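Local coordinates for HD-GYP domain-containing protein (Bdellovibrio bacteriovorus, PDB 3TM8) that is an unconventional HD-GYP protein that binds two iron ions and probably acts as a cyclic-di-GMP phosphodiesterase, at residues K103-R108 against L154-N159; E94-D99 against A109-G114; T30-Q35 against S115-A120; G141-F146 against L177-A182; V172-L177 against A286-I291. All blocks are in the same frame, centred on the assembly; numbering follows the deposited sequence. Where two conformers were deposited one is given.

Overall arrangement
All five contacts join helices or loops of a mainly helical chain. Contacts 1, 2 and 3 follow one another along helix 105-125: its first turns meet 154-159 and the C-terminal part of helix 82-97, and its middle meets the loop 30-35. Contacts 4 and 5 share helix 167-185 and overlap at Leu177. Contact 1 is the most open of the set and is held by side-chain amides. Contacts 2 and 4 are buried and apolar, each built round an isoleucine and a tyrosine. Contact 3 is buried but mixes a methyl-on-amide touch with an arginine held by the preceding turn of that helix. Contact 5 lies nearest the irons, where an aspartate packs against a threonine methyl.

Contact 1. Residues K103-R108 against L154-N159; sequences KDIQTR and LSAVMN
Gln106 lays its amide over the Ala156-Asn159 part of the chain and bonds to it with both polar atoms. NE2 donates to Ala156 O at 3.0 Å, and OE1 accepts from Asn159 ND2, also at 3.0 Å and nearly straight, with an N-H...O angle of 169°. The two amide planes are turned 43° apart, yet the Gln106 oxygen lies close to the plane of the Asn159 amide. Gln106 reaches this place because CG stands anti to the backbone N (chi1 -172°) and the chain then bends at chi2. Ala156 O has a second donor, Asn159 N, and the two N-H groups come to opposite faces of its carbonyl plane. Beneath the amide, Ala156 CB points at helix 105-125 and touches Gln106 OE1 at 3.7 Å and Ile105 CG1 at 4.2 Å.

The start of the Gln106 helix is fixed by Asp104 as N-cap: OD2 accepts from Gln106 N at 3.1 Å, while OD1 takes both Thr107 N and Thr107 OG1. A further acceptor, Asp110 OD1, one turn along, holds Gln106 NE2 from its own helix. The contact thus ties the first turn of helix 105-125 to the short helix 153-158, whose other side, through Leu154 and Val157, rests on helix 167-185, while Ile105 also leans on Phe146 of helix 130-149.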
# COMPACT_ATOMS: atom_id res chain seq x y z
N LYS A 103 3.97 -5.99 -22.75
CA LYS A 103 5.06 -5.64 -21.85
C LYS A 103 5.15 -6.66 -20.72
O LYS A 103 4.13 -7.15 -20.25
CB LYS A 103 4.80 -4.26 -21.24
CG LYS A 103 6.04 -3.53 -20.77
CD LYS A 103 6.67 -2.78 -21.93
CE LYS A 103 5.67 -1.83 -22.57
NZ LYS A 103 6.11 -1.34 -23.90
N ASP A 104 6.38 -6.96 -20.29
CA ASP A 104 6.60 -7.89 -19.18
C ASP A 104 5.75 -7.51 -17.99
O ASP A 104 5.75 -6.36 -17.55
CB ASP A 104 8.09 -7.89 -18.79
CG ASP A 104 8.32 -8.32 -17.35
OD1 ASP A 104 8.94 -7.54 -16.61
OD2 ASP A 104 7.89 -9.43 -16.96
N ILE A 105 5.02 -8.49 -17.46
CA ILE A 105 4.10 -8.24 -16.36
C ILE A 105 4.81 -7.70 -15.11
O ILE A 105 4.26 -6.88 -14.39
CB ILE A 105 3.24 -9.49 -16.02
CG1 ILE A 105 2.09 -9.13 -15.07
CG2 ILE A 105 4.11 -10.61 -15.45
CD1 ILE A 105 1.07 -8.17 -15.65
N GLN A 106 6.04 -8.14 -14.88
CA GLN A 106 6.76 -7.64 -13.71
C GLN A 106 7.04 -6.15 -13.82
O GLN A 106 6.94 -5.41 -12.83
CB GLN A 106 8.07 -8.40 -13.45
CG GLN A 106 8.71 -8.01 -12.11
CD GLN A 106 7.83 -8.42 -10.95
OE1 GLN A 106 7.56 -9.60 -10.76
NE2 GLN A 106 7.35 -7.44 -10.19
N THR A 107 7.37 -5.70 -15.02
CA THR A 107 7.63 -4.28 -15.23
C THR A 107 6.35 -3.47 -15.08
O THR A 107 6.35 -2.41 -14.47
CB THR A 107 8.32 -4.03 -16.58
OG1 THR A 107 9.55 -4.77 -16.61
CG2 THR A 107 8.63 -2.56 -16.77
N ARG A 108 5.25 -3.98 -15.63
CA ARG A 108 3.96 -3.33 -15.46
C ARG A 108 3.60 -3.23 -13.97
O ARG A 108 3.17 -2.18 -13.49
CB ARG A 108 2.87 -4.08 -16.22
CG ARG A 108 3.12 -4.16 -17.72
CD ARG A 108 1.98 -4.88 -18.44
NE ARG A 108 0.72 -4.21 -18.18
CZ ARG A 108 -0.47 -4.78 -18.27
NH1 ARG A 108 -0.59 -6.04 -18.65
NH2 ARG A 108 -1.56 -4.07 -17.99
N LEU A 154 -1.25 -10.26 -9.71
CA LEU A 154 -1.12 -10.37 -8.26
C LEU A 154 0.23 -10.96 -7.88
O LEU A 154 0.90 -10.46 -6.98
CB LEU A 154 -2.26 -11.18 -7.64
CG LEU A 154 -2.14 -11.29 -6.11
CD1 LEU A 154 -3.50 -11.26 -5.45
CD2 LEU A 154 -1.34 -12.53 -5.68
N SER A 155 0.64 -12.01 -8.58
CA SER A 155 1.92 -12.64 -8.27
C SER A 155 3.09 -11.67 -8.50
O SER A 155 4.02 -11.61 -7.69
CB SER A 155 2.12 -13.93 -9.08
OG SER A 155 2.07 -13.67 -10.47
N ALA A 156 3.02 -10.89 -9.58
CA ALA A 156 4.07 -9.92 -9.85
C ALA A 156 4.14 -8.84 -8.77
O ALA A 156 5.22 -8.44 -8.34
CB ALA A 156 3.86 -9.29 -11.22
N VAL A 157 2.98 -8.35 -8.34
CA VAL A 157 2.96 -7.34 -7.28
C VAL A 157 3.51 -7.92 -5.98
O VAL A 157 4.28 -7.27 -5.27
CB VAL A 157 1.55 -6.74 -7.08
CG1 VAL A 157 1.51 -5.90 -5.81
CG2 VAL A 157 1.16 -5.90 -8.31
N MET A 158 3.15 -9.17 -5.69
CA MET A 158 3.61 -9.81 -4.46
C MET A 158 5.11 -10.11 -4.49
O MET A 158 5.69 -10.43 -3.45
CB MET A 158 2.77 -11.05 -4.14
CG MET A 158 1.30 -10.74 -3.82
SD MET A 158 1.04 -9.64 -2.40
CE MET A 158 1.61 -10.66 -1.05
N ASN A 159 5.74 -10.00 -5.66
CA ASN A 159 7.19 -10.13 -5.78
C ASN A 159 7.94 -8.88 -5.34
O ASN A 159 9.16 -8.91 -5.18
CB ASN A 159 7.59 -10.39 -7.24
CG ASN A 159 7.37 -11.82 -7.66
OD1 ASN A 159 7.37 -12.74 -6.84
ND2 ASN A 159 7.19 -12.02 -8.96

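Contact 2. Residues E94-D99 against A109-G114; sequences ETAYDD and ADIIQG
Apolar packing carries this contact, with Ala96 set between two neighbouring isoleucines. Its CB lies 3.6 Å from Ile111 CG2 and 3.7 Å from Ile112 CG1, so a small residue lets the backbones come near, the alpha carbons of Ala96 and Ile111 being 6.4 Å apart. Ile112 CD1 also rests on the carbonyl oxygen of Ala96.

A CH-pi contact adds to it: Ile112 CG1 sits over one face of the Tyr97 ring, 4.0 Å from the centroid and 15° off the normal. It stands anti to its own carbonyl carbon (chi1 -68°), which puts it there. CD1 and CG2 of the same isoleucine flank it, CD1 near Tyr97 CD1 and CG2 near Tyr97 OH at 3.8 Å.

Polar bonds come from outside the pair. Tyr97 OH is hydrogen-bonded to Gln116 NE2, and Ala96 O accepts from Arg108 NE, whose NH2 makes a salt bridge with Asp99. The C-terminal part of helix 82-97 is thereby packed on helix 105-125, with Ile112 also touching Tyr143 and Phe146 of helix 130-149.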
# COMPACT_ATOMS: atom_id res chain seq x y z
N GLU A 94 0.45 5.31 -18.20
CA GLU A 94 -0.35 4.98 -19.37
C GLU A 94 0.11 3.66 -19.98
O GLU A 94 -0.71 2.80 -20.32
CB GLU A 94 -0.28 6.10 -20.41
CG GLU A 94 -1.02 7.35 -19.97
CD GLU A 94 -0.88 8.51 -20.94
OE1 GLU A 94 -0.12 8.40 -21.92
OE2 GLU A 94 -1.54 9.54 -20.70
N THR A 95 1.42 3.50 -20.12
CA THR A 95 1.94 2.28 -20.71
C THR A 95 1.69 1.07 -19.81
O THR A 95 1.29 0.02 -20.29
CB THR A 95 3.44 2.41 -21.09
OG1 THR A 95 4.23 2.62 -19.92
CG2 THR A 95 3.65 3.57 -22.02
N ALA A 96 1.88 1.22 -18.50
CA ALA A 96 1.71 0.10 -17.56
C ALA A 96 0.28 -0.44 -17.48
O ALA A 96 0.07 -1.64 -17.43
CB ALA A 96 2.20 0.49 -16.19
N TYR A 97 -0.70 0.45 -17.44
CA TYR A 97 -2.10 0.00 -17.35
C TYR A 97 -2.63 -0.58 -18.67
O TYR A 97 -3.62 -1.28 -18.68
CB TYR A 97 -3.01 1.14 -16.89
CG TYR A 97 -2.94 1.45 -15.41
CD1 TYR A 97 -3.40 0.55 -14.46
CD2 TYR A 97 -2.45 2.67 -14.97
CE1 TYR A 97 -3.35 0.85 -13.10
CE2 TYR A 97 -2.40 2.98 -13.62
CZ TYR A 97 -2.86 2.07 -12.69
OH TYR A 97 -2.82 2.35 -11.34
N ASP A 98 -1.96 -0.27 -19.78
CA ASP A 98 -2.36 -0.74 -21.11
C ASP A 98 -2.19 -2.26 -21.23
O ASP A 98 -1.07 -2.77 -21.20
CB ASP A 98 -1.50 -0.01 -22.15
CG ASP A 98 -1.91 -0.30 -23.58
OD1 ASP A 98 -2.75 -1.17 -23.81
OD2 ASP A 98 -1.36 0.37 -24.47
N ASP A 99 -3.29 -2.98 -21.40
CA ASP A 99 -3.24 -4.44 -21.50
C ASP A 99 -2.86 -4.95 -22.89
O ASP A 99 -2.76 -6.16 -23.09
CB ASP A 99 -4.59 -5.05 -21.09
CG ASP A 99 -4.86 -4.97 -19.60
OD1 ASP A 99 -3.93 -5.15 -18.79
OD2 ASP A 99 -6.04 -4.75 -19.23
N ALA A 109 3.78 -4.34 -13.25
CA ALA A 109 3.49 -4.38 -11.81
C ALA A 109 4.40 -3.44 -11.03
O ALA A 109 3.95 -2.76 -10.12
CB ALA A 109 3.61 -5.79 -11.30
N ASP A 110 5.69 -3.39 -11.39
CA ASP A 110 6.62 -2.46 -10.73
C ASP A 110 6.08 -1.03 -10.82
O ASP A 110 6.04 -0.30 -9.84
CB ASP A 110 8.00 -2.49 -11.37
CG ASP A 110 8.84 -3.71 -10.99
OD1 ASP A 110 8.39 -4.54 -10.17
OD2 ASP A 110 9.97 -3.82 -11.53
N ILE A 111 5.67 -0.64 -12.02
CA ILE A 111 5.17 0.71 -12.21
C ILE A 111 3.87 0.94 -11.45
O ILE A 111 3.71 1.93 -10.75
CB ILE A 111 4.99 1.03 -13.71
CG1 ILE A 111 6.35 1.06 -14.42
CG2 ILE A 111 4.24 2.35 -13.88
CD1 ILE A 111 6.24 1.00 -15.93
N ILE A 112 2.93 0.01 -11.60
CA ILE A 112 1.61 0.22 -11.02
C ILE A 112 1.64 0.16 -9.48
O ILE A 112 1.02 0.99 -8.81
CB ILE A 112 0.59 -0.76 -11.60
CG1 ILE A 112 0.35 -0.40 -13.08
CG2 ILE A 112 -0.71 -0.71 -10.82
CD1 ILE A 112 -0.31 -1.50 -13.86
N GLN A 113 2.38 -0.79 -8.91
CA GLN A 113 2.53 -0.85 -7.46
C GLN A 113 3.06 0.48 -6.93
O GLN A 113 2.57 1.01 -5.93
CB GLN A 113 3.46 -2.01 -7.07
CG GLN A 113 3.56 -2.31 -5.57
CD GLN A 113 4.44 -1.37 -4.80
OE1 GLN A 113 5.33 -0.72 -5.34
NE2 GLN A 113 4.21 -1.30 -3.49
N GLY A 114 4.05 1.03 -7.62
CA GLY A 114 4.66 2.27 -7.15
C GLY A 114 3.75 3.47 -7.32
O GLY A 114 3.77 4.42 -6.52

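Contact 3. Residues T30-Q35 against S115-A120; sequences TLRGDQ and SQQNNA. With DMS (dimethyl sulfoxide), chain G.
The loop that follows strand 23-27 is laid here against the middle of helix 105-125, in a buried join between the N-terminal part of the chain and the helices. At its closest touch a methyl sits over the face of the Asn118 amide: Thr30 CG2 lies 3.4 Å from Asn118 CG and 3.5 Å from Asn118 ND2. Thr30 CG2 is placed there by standing anti to its own carbonyl carbon, while OG1 is turned to other partners, Arg27 O and Tyr85 OH. Asn118 OD1 is likewise bonded to Arg27, through NH1, so both polar ends share one residue of the strand.

Arg32 is the second meeting point, though a looser one. NH2 stands 4.0 Å from Gln117 OE1, too far for a hydrogen bond. The side chain of Gln117 is about 13 Å from a bound iron. The same NH2 gives a 2.9 Å bond to the oxygen of dimethyl sulfoxide, probably from the crystallisation liquor, which lies at the guanidinium edge and in its plane, with an N-H...O angle of 166°. The arrangement is that of an irregular loop docked on a helix, Arg32 NH1 being held by Asp110 O and Gln113 OE1, earlier on the same helix.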
# COMPACT_ATOMS: atom_id res chain seq x y z
N THR A 30 7.70 6.43 -7.66
CA THR A 30 7.39 6.78 -9.04
C THR A 30 8.52 6.48 -10.02
O THR A 30 8.37 6.70 -11.21
CB THR A 30 6.98 8.27 -9.20
OG1 THR A 30 8.09 9.12 -8.89
CG2 THR A 30 5.78 8.61 -8.32
N LEU A 31 9.67 6.00 -9.51
CA LEU A 31 10.81 5.68 -10.37
C LEU A 31 10.86 4.18 -10.57
O LEU A 31 11.39 3.44 -9.73
CB LEU A 31 12.12 6.21 -9.75
CG LEU A 31 12.12 7.73 -9.56
CD1 LEU A 31 13.35 8.15 -8.75
CD2 LEU A 31 12.07 8.47 -10.90
N ARG A 32 10.26 3.72 -11.66
CA ARG A 32 10.06 2.29 -11.88
C ARG A 32 10.11 1.99 -13.36
O ARG A 32 9.88 2.87 -14.19
CB ARG A 32 8.69 1.84 -11.34
CG ARG A 32 8.47 1.99 -9.83
CD ARG A 32 9.27 0.96 -9.01
NE ARG A 32 9.12 1.18 -7.57
CZ ARG A 32 8.16 0.65 -6.81
NH1 ARG A 32 7.27 -0.19 -7.33
NH2 ARG A 32 8.10 0.93 -5.52
N GLY A 33 10.39 0.73 -13.69
CA GLY A 33 10.30 0.28 -15.06
C GLY A 33 11.47 0.68 -15.93
O GLY A 33 12.44 1.28 -15.47
N ASP A 34 11.34 0.36 -17.21
CA ASP A 34 12.45 0.47 -18.16
C ASP A 34 12.56 1.81 -18.90
O ASP A 34 13.50 2.01 -19.67
CB ASP A 34 12.42 -0.70 -19.16
CG ASP A 34 11.15 -0.74 -20.00
OD1 ASP A 34 10.07 -0.32 -19.52
OD2 ASP A 34 11.24 -1.19 -21.16
N GLN A 35 11.62 2.73 -18.67
CA GLN A 35 11.72 4.03 -19.33
C GLN A 35 12.95 4.79 -18.83
O GLN A 35 13.18 4.87 -17.63
CB GLN A 35 10.46 4.89 -19.12
CG GLN A 35 10.55 6.21 -19.88
CD GLN A 35 9.41 7.18 -19.64
OE1 GLN A 35 9.45 8.31 -20.14
NE2 GLN A 35 8.39 6.76 -18.88
N SER A 115 2.95 3.45 -8.38
CA SER A 115 1.99 4.51 -8.60
C SER A 115 0.89 4.49 -7.53
O SER A 115 0.51 5.54 -7.01
CB SER A 115 1.38 4.38 -10.00
OG SER A 115 0.46 5.43 -10.24
N GLN A 116 0.38 3.30 -7.20
CA GLN A 116 -0.59 3.19 -6.12
C GLN A 116 -0.01 3.72 -4.81
O GLN A 116 -0.67 4.44 -4.07
CB GLN A 116 -1.03 1.73 -5.92
CG GLN A 116 -1.79 1.13 -7.09
CD GLN A 116 -3.16 1.75 -7.31
OE1 GLN A 116 -3.94 1.94 -6.38
NE2 GLN A 116 -3.45 2.10 -8.57
N GLN A 117 1.26 3.39 -4.55
CA GLN A 117 1.90 3.85 -3.33
C GLN A 117 1.99 5.37 -3.33
O GLN A 117 1.73 6.02 -2.33
CB GLN A 117 3.28 3.23 -3.21
CG GLN A 117 3.98 3.52 -1.91
CD GLN A 117 5.33 2.85 -1.83
OE1 GLN A 117 5.60 1.86 -2.50
NE2 GLN A 117 6.21 3.43 -1.02
N ASN A 118 2.36 5.92 -4.49
CA ASN A 118 2.45 7.37 -4.64
C ASN A 118 1.12 8.05 -4.37
O ASN A 118 1.06 9.08 -3.69
CB ASN A 118 2.95 7.69 -6.05
CG ASN A 118 3.11 9.18 -6.31
OD1 ASN A 118 3.82 9.89 -5.59
ND2 ASN A 118 2.51 9.64 -7.40
N ASN A 119 0.04 7.47 -4.90
CA ASN A 119 -1.28 8.05 -4.73
C ASN A 119 -1.70 8.06 -3.26
O ASN A 119 -2.31 9.02 -2.78
CB ASN A 119 -2.33 7.27 -5.53
CG ASN A 119 -2.05 7.27 -7.03
OD1 ASN A 119 -1.32 8.11 -7.56
ND2 ASN A 119 -2.65 6.31 -7.72
N ALA A 120 -1.35 6.99 -2.55
CA ALA A 120 -1.67 6.90 -1.13
C ALA A 120 -0.89 7.93 -0.33
O ALA A 120 -1.45 8.61 0.54
CB ALA A 120 -1.35 5.52 -0.61
S DMS G . 11.50 2.46 -3.93
O DMS G . 9.74 2.77 -4.04
C1 DMS G . 11.80 2.05 -2.19
C2 DMS G . 11.95 0.89 -4.70

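Contact 4. Residues G141-F146 against L177-A182; sequences GKYVNF and LSIALA
This is a buried, purely apolar helix-to-helix contact in the interior of the chain, where helix 130-149 lies beside helix 167-185. A single residue of the second helix, Ile179, does the touching, pointing at the first helix and reaching Tyr143 and Val144. Its CD1 meets Tyr143 CD2 at 3.7 Å and Tyr143 CE2 at 4.0 Å, coming to that side of the ring at an oblique angle. The same CD1 approaches Val144 CG2 at 4.0 Å and lies as near to Val144 CA, while Ile179 CG1 reaches Val144 CG2 at 4.1 Å. The methyl end thus fits into the angle between the ring and the valine that follows it in the sequence. Ile179 gets there with CG1 anti to its carbonyl carbon (chi1 -70°) and chi2 extended at 161°, which sends CD1 outward to helix 130-149.

No hydrogen bond crosses between 141-146 and 177-182. The hydroxyl of Tyr143 is nevertheless bonded to Thr176 OG1, one residue before the second segment, so the ring is held at its far end as well as along its side. Helix 190-202 closes on the same place, with Thr197 touching both Val144 and Ile179. On another side Tyr143 rests on Ile112 and Gln116 of helix 105-125 and on Val157 of helix 153-158.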
# COMPACT_ATOMS: atom_id res chain seq x y z
N GLY A 141 -9.73 1.94 -8.71
CA GLY A 141 -10.55 1.24 -9.68
C GLY A 141 -9.71 0.66 -10.80
O GLY A 141 -9.91 -0.47 -11.23
N LYS A 142 -8.75 1.45 -11.30
CA LYS A 142 -7.86 0.95 -12.34
C LYS A 142 -7.05 -0.23 -11.84
O LYS A 142 -6.77 -1.17 -12.57
CB LYS A 142 -6.94 2.07 -12.85
CG LYS A 142 -7.68 3.20 -13.53
CD LYS A 142 -6.75 4.37 -13.87
CE LYS A 142 -5.63 3.95 -14.81
NZ LYS A 142 -6.10 3.69 -16.20
N TYR A 143 -6.66 -0.17 -10.56
CA TYR A 143 -5.89 -1.24 -9.94
C TYR A 143 -6.70 -2.53 -9.84
O TYR A 143 -6.20 -3.61 -10.17
CB TYR A 143 -5.38 -0.80 -8.57
CG TYR A 143 -4.34 -1.74 -8.01
CD1 TYR A 143 -3.19 -2.05 -8.73
CD2 TYR A 143 -4.50 -2.33 -6.76
CE1 TYR A 143 -2.25 -2.91 -8.24
CE2 TYR A 143 -3.55 -3.19 -6.26
CZ TYR A 143 -2.43 -3.48 -7.00
OH TYR A 143 -1.47 -4.34 -6.55
N VAL A 144 -7.95 -2.43 -9.40
CA VAL A 144 -8.82 -3.61 -9.38
C VAL A 144 -8.84 -4.24 -10.78
O VAL A 144 -8.69 -5.46 -10.93
CB VAL A 144 -10.27 -3.28 -8.95
CG1 VAL A 144 -11.19 -4.49 -9.15
CG2 VAL A 144 -10.30 -2.83 -7.49
N ASN A 145 -9.02 -3.41 -11.80
CA ASN A 145 -9.08 -3.94 -13.16
C ASN A 145 -7.78 -4.60 -13.59
O ASN A 145 -7.80 -5.64 -14.25
CB ASN A 145 -9.51 -2.87 -14.15
CG ASN A 145 -9.66 -3.42 -15.55
OD1 ASN A 145 -10.44 -4.34 -15.78
ND2 ASN A 145 -8.90 -2.88 -16.49
N PHE A 146 -6.65 -4.00 -13.21
CA PHE A 146 -5.35 -4.58 -13.52
C PHE A 146 -5.19 -5.97 -12.90
O PHE A 146 -4.80 -6.93 -13.57
CB PHE A 146 -4.25 -3.63 -13.04
CG PHE A 146 -2.84 -4.20 -13.14
CD1 PHE A 146 -2.26 -4.47 -14.37
CD2 PHE A 146 -2.10 -4.45 -11.98
CE1 PHE A 146 -0.97 -4.98 -14.45
CE2 PHE A 146 -0.81 -4.96 -12.06
CZ PHE A 146 -0.24 -5.22 -13.30
N LEU A 177 -4.10 -8.19 -1.63
CA LEU A 177 -4.66 -9.36 -0.98
C LEU A 177 -6.16 -9.20 -0.80
O LEU A 177 -6.91 -10.16 -0.94
CB LEU A 177 -4.00 -9.59 0.37
CG LEU A 177 -2.50 -9.91 0.38
CD1 LEU A 177 -1.97 -9.89 1.81
CD2 LEU A 177 -2.22 -11.26 -0.27
N SER A 178 -6.60 -7.98 -0.52
CA SER A 178 -8.04 -7.74 -0.34
C SER A 178 -8.83 -7.95 -1.64
O SER A 178 -9.94 -8.50 -1.61
CB SER A 178 -8.30 -6.34 0.22
OG SER A 178 -7.79 -6.21 1.54
N ILE A 179 -8.29 -7.49 -2.76
CA ILE A 179 -8.96 -7.71 -4.05
C ILE A 179 -9.09 -9.20 -4.32
O ILE A 179 -10.16 -9.70 -4.69
CB ILE A 179 -8.18 -7.05 -5.22
CG1 ILE A 179 -8.27 -5.53 -5.13
CG2 ILE A 179 -8.70 -7.56 -6.57
CD1 ILE A 179 -7.19 -4.80 -5.93
N ALA A 180 -8.00 -9.94 -4.11
CA ALA A 180 -8.02 -11.37 -4.34
C ALA A 180 -8.98 -12.08 -3.39
O ALA A 180 -9.70 -12.99 -3.80
CB ALA A 180 -6.61 -11.96 -4.22
N LEU A 181 -9.01 -11.66 -2.13
CA LEU A 181 -9.91 -12.25 -1.14
C LEU A 181 -11.37 -11.98 -1.52
O LEU A 181 -12.23 -12.87 -1.45
CB LEU A 181 -9.60 -11.73 0.26
CG LEU A 181 -10.51 -12.20 1.40
CD1 LEU A 181 -10.55 -13.71 1.47
CD2 LEU A 181 -9.99 -11.62 2.70
N ALA A 182 -11.66 -10.76 -1.94
CA ALA A 182 -13.00 -10.39 -2.37
C ALA A 182 -13.47 -11.29 -3.51
O ALA A 182 -14.61 -11.76 -3.51
CB ALA A 182 -13.04 -8.92 -2.79

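Contact 5. Residues V172-L177 against A286-I291; sequences VTVSTL and AMDRLI. With PO4 (phosphate ion), chain C; DMS (dimethyl sulfoxide), chain F.
Thr173 OG1 makes a 2.6 Å bond to the oxygen of a dimethyl sulfoxide molecule, while its methyl turns to Asp288. Thr173 CG2 lies 3.6 Å from both Asp288 OD1 and Asp288 CG, the two side chains crossing at about a right angle. Asp288 CG stands anti to the backbone N (chi1 -169°), which carries the carboxylate over to the threonine. Its CB is left against Val174 CG2 at 4.1 Å and Leu177 CD1 at 4.4 Å. Both carboxylate oxygens are held by other residues: OD1 is hydrogen-bonded to Thr292 OG1 and OD2 to ND1 of His170, an iron ligand. As a second-shell residue Asp288 probably orients that imidazole.

Next along the helix, Arg289 turns from the contact to a phosphate, which like the sulfoxide is probably from the crystallisation liquor. NE and NH2 both give 2.8 Å bonds to phosphate O1 at the guanidinium edge. His207, Trp229 and the iron ligand Asn285 also bond this phosphate.

The axes of segments 172-177 and 286-291 approach to 9.8 Å, with 132° between their N-to-C directions. Val174 touches His203, which with Asp204 forms the His-Asp pair that names the HD family. Helices 167-185 and 276-293 thus meet beside the di-iron site of the HD domain, with helix 190-202 behind Val174 and helix 315-325 behind Leu177.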
# COMPACT_ATOMS: atom_id res chain seq x y z
N VAL A 172 -0.59 -0.90 -0.27
CA VAL A 172 -0.77 -1.52 -1.58
C VAL A 172 -0.85 -3.05 -1.47
O VAL A 172 -1.72 -3.69 -2.07
CB VAL A 172 0.34 -1.11 -2.58
CG1 VAL A 172 0.06 -1.74 -3.94
CG2 VAL A 172 0.43 0.42 -2.71
N THR A 173 0.02 -3.63 -0.65
CA THR A 173 0.01 -5.07 -0.47
C THR A 173 -1.31 -5.55 0.11
O THR A 173 -1.90 -6.51 -0.38
CB THR A 173 1.18 -5.52 0.41
OG1 THR A 173 2.39 -5.26 -0.31
CG2 THR A 173 1.09 -7.01 0.69
N VAL A 174 -1.77 -4.87 1.16
CA VAL A 174 -3.03 -5.24 1.78
C VAL A 174 -4.19 -5.08 0.78
O VAL A 174 -5.09 -5.91 0.74
CB VAL A 174 -3.24 -4.47 3.11
CG1 VAL A 174 -4.65 -4.68 3.66
CG2 VAL A 174 -2.21 -4.92 4.13
N SER A 175 -4.14 -4.04 -0.06
CA SER A 175 -5.20 -3.87 -1.05
C SER A 175 -5.20 -4.99 -2.09
O SER A 175 -6.26 -5.42 -2.56
CB SER A 175 -5.08 -2.50 -1.73
OG SER A 175 -4.15 -2.50 -2.79
N THR A 176 -4.01 -5.47 -2.43
CA THR A 176 -3.85 -6.54 -3.41
C THR A 176 -4.45 -7.84 -2.87
O THR A 176 -5.23 -8.52 -3.56
CB THR A 176 -2.36 -6.74 -3.76
OG1 THR A 176 -1.78 -5.48 -4.14
CG2 THR A 176 -2.19 -7.73 -4.90
N LEU A 177 -4.10 -8.19 -1.63
CA LEU A 177 -4.66 -9.36 -0.98
C LEU A 177 -6.16 -9.20 -0.80
O LEU A 177 -6.91 -10.16 -0.94
CB LEU A 177 -4.00 -9.59 0.37
CG LEU A 177 -2.50 -9.91 0.38
CD1 LEU A 177 -1.97 -9.89 1.81
CD2 LEU A 177 -2.22 -11.26 -0.27
N ALA A 286 -3.79 -8.64 8.74
CA ALA A 286 -3.18 -9.48 9.76
C ALA A 286 -2.14 -10.39 9.10
O ALA A 286 -1.07 -10.64 9.67
CB ALA A 286 -4.24 -10.30 10.47
N MET A 287 -2.46 -10.87 7.91
CA MET A 287 -1.52 -11.71 7.17
C MET A 287 -0.25 -10.94 6.76
O MET A 287 0.86 -11.42 6.97
CB MET A 287 -2.20 -12.42 5.99
CG MET A 287 -3.26 -13.44 6.44
SD MET A 287 -2.59 -14.98 7.12
CE MET A 287 -2.24 -15.87 5.60
N ASP A 288 -0.40 -9.74 6.19
CA ASP A 288 0.80 -9.00 5.79
C ASP A 288 1.59 -8.50 6.99
O ASP A 288 2.81 -8.41 6.91
CB ASP A 288 0.52 -7.84 4.83
CG ASP A 288 1.81 -7.28 4.24
OD1 ASP A 288 2.62 -8.09 3.74
OD2 ASP A 288 2.03 -6.05 4.29
N ARG A 289 0.92 -8.18 8.09
CA ARG A 289 1.69 -7.80 9.28
C ARG A 289 2.62 -8.95 9.67
O ARG A 289 3.79 -8.73 9.94
CB ARG A 289 0.82 -7.36 10.46
CG ARG A 289 1.50 -7.58 11.82
CD ARG A 289 0.95 -6.69 12.93
NE ARG A 289 1.52 -5.35 12.88
CZ ARG A 289 2.75 -5.03 13.29
NH1 ARG A 289 3.56 -5.97 13.79
NH2 ARG A 289 3.17 -3.78 13.19
N LEU A 290 2.10 -10.17 9.69
CA LEU A 290 2.93 -11.31 10.05
C LEU A 290 4.11 -11.45 9.10
O LEU A 290 5.25 -11.61 9.52
CB LEU A 290 2.13 -12.62 10.08
CG LEU A 290 1.11 -12.72 11.21
CD1 LEU A 290 0.46 -14.11 11.22
CD2 LEU A 290 1.74 -12.42 12.56
N ILE A 291 3.82 -11.36 7.81
CA ILE A 291 4.83 -11.63 6.80
C ILE A 291 5.85 -10.50 6.68
O ILE A 291 7.06 -10.75 6.66
CB ILE A 291 4.16 -11.92 5.45
CG1 ILE A 291 3.38 -13.23 5.54
CG2 ILE A 291 5.19 -11.95 4.34
CD1 ILE A 291 2.36 -13.42 4.44
P PO4 C . -0.54 -2.70 11.45
O1 PO4 C . 0.75 -2.77 12.23
O2 PO4 C . -0.34 -2.96 9.98
O3 PO4 C . -1.50 -3.83 11.90
O4 PO4 C . -1.26 -1.40 11.75
S DMS F . 5.42 -7.52 0.01
O DMS F . 4.75 -5.97 0.52
C1 DMS F . 4.70 -8.81 1.06
C2 DMS F . 4.61 -7.95 -1.55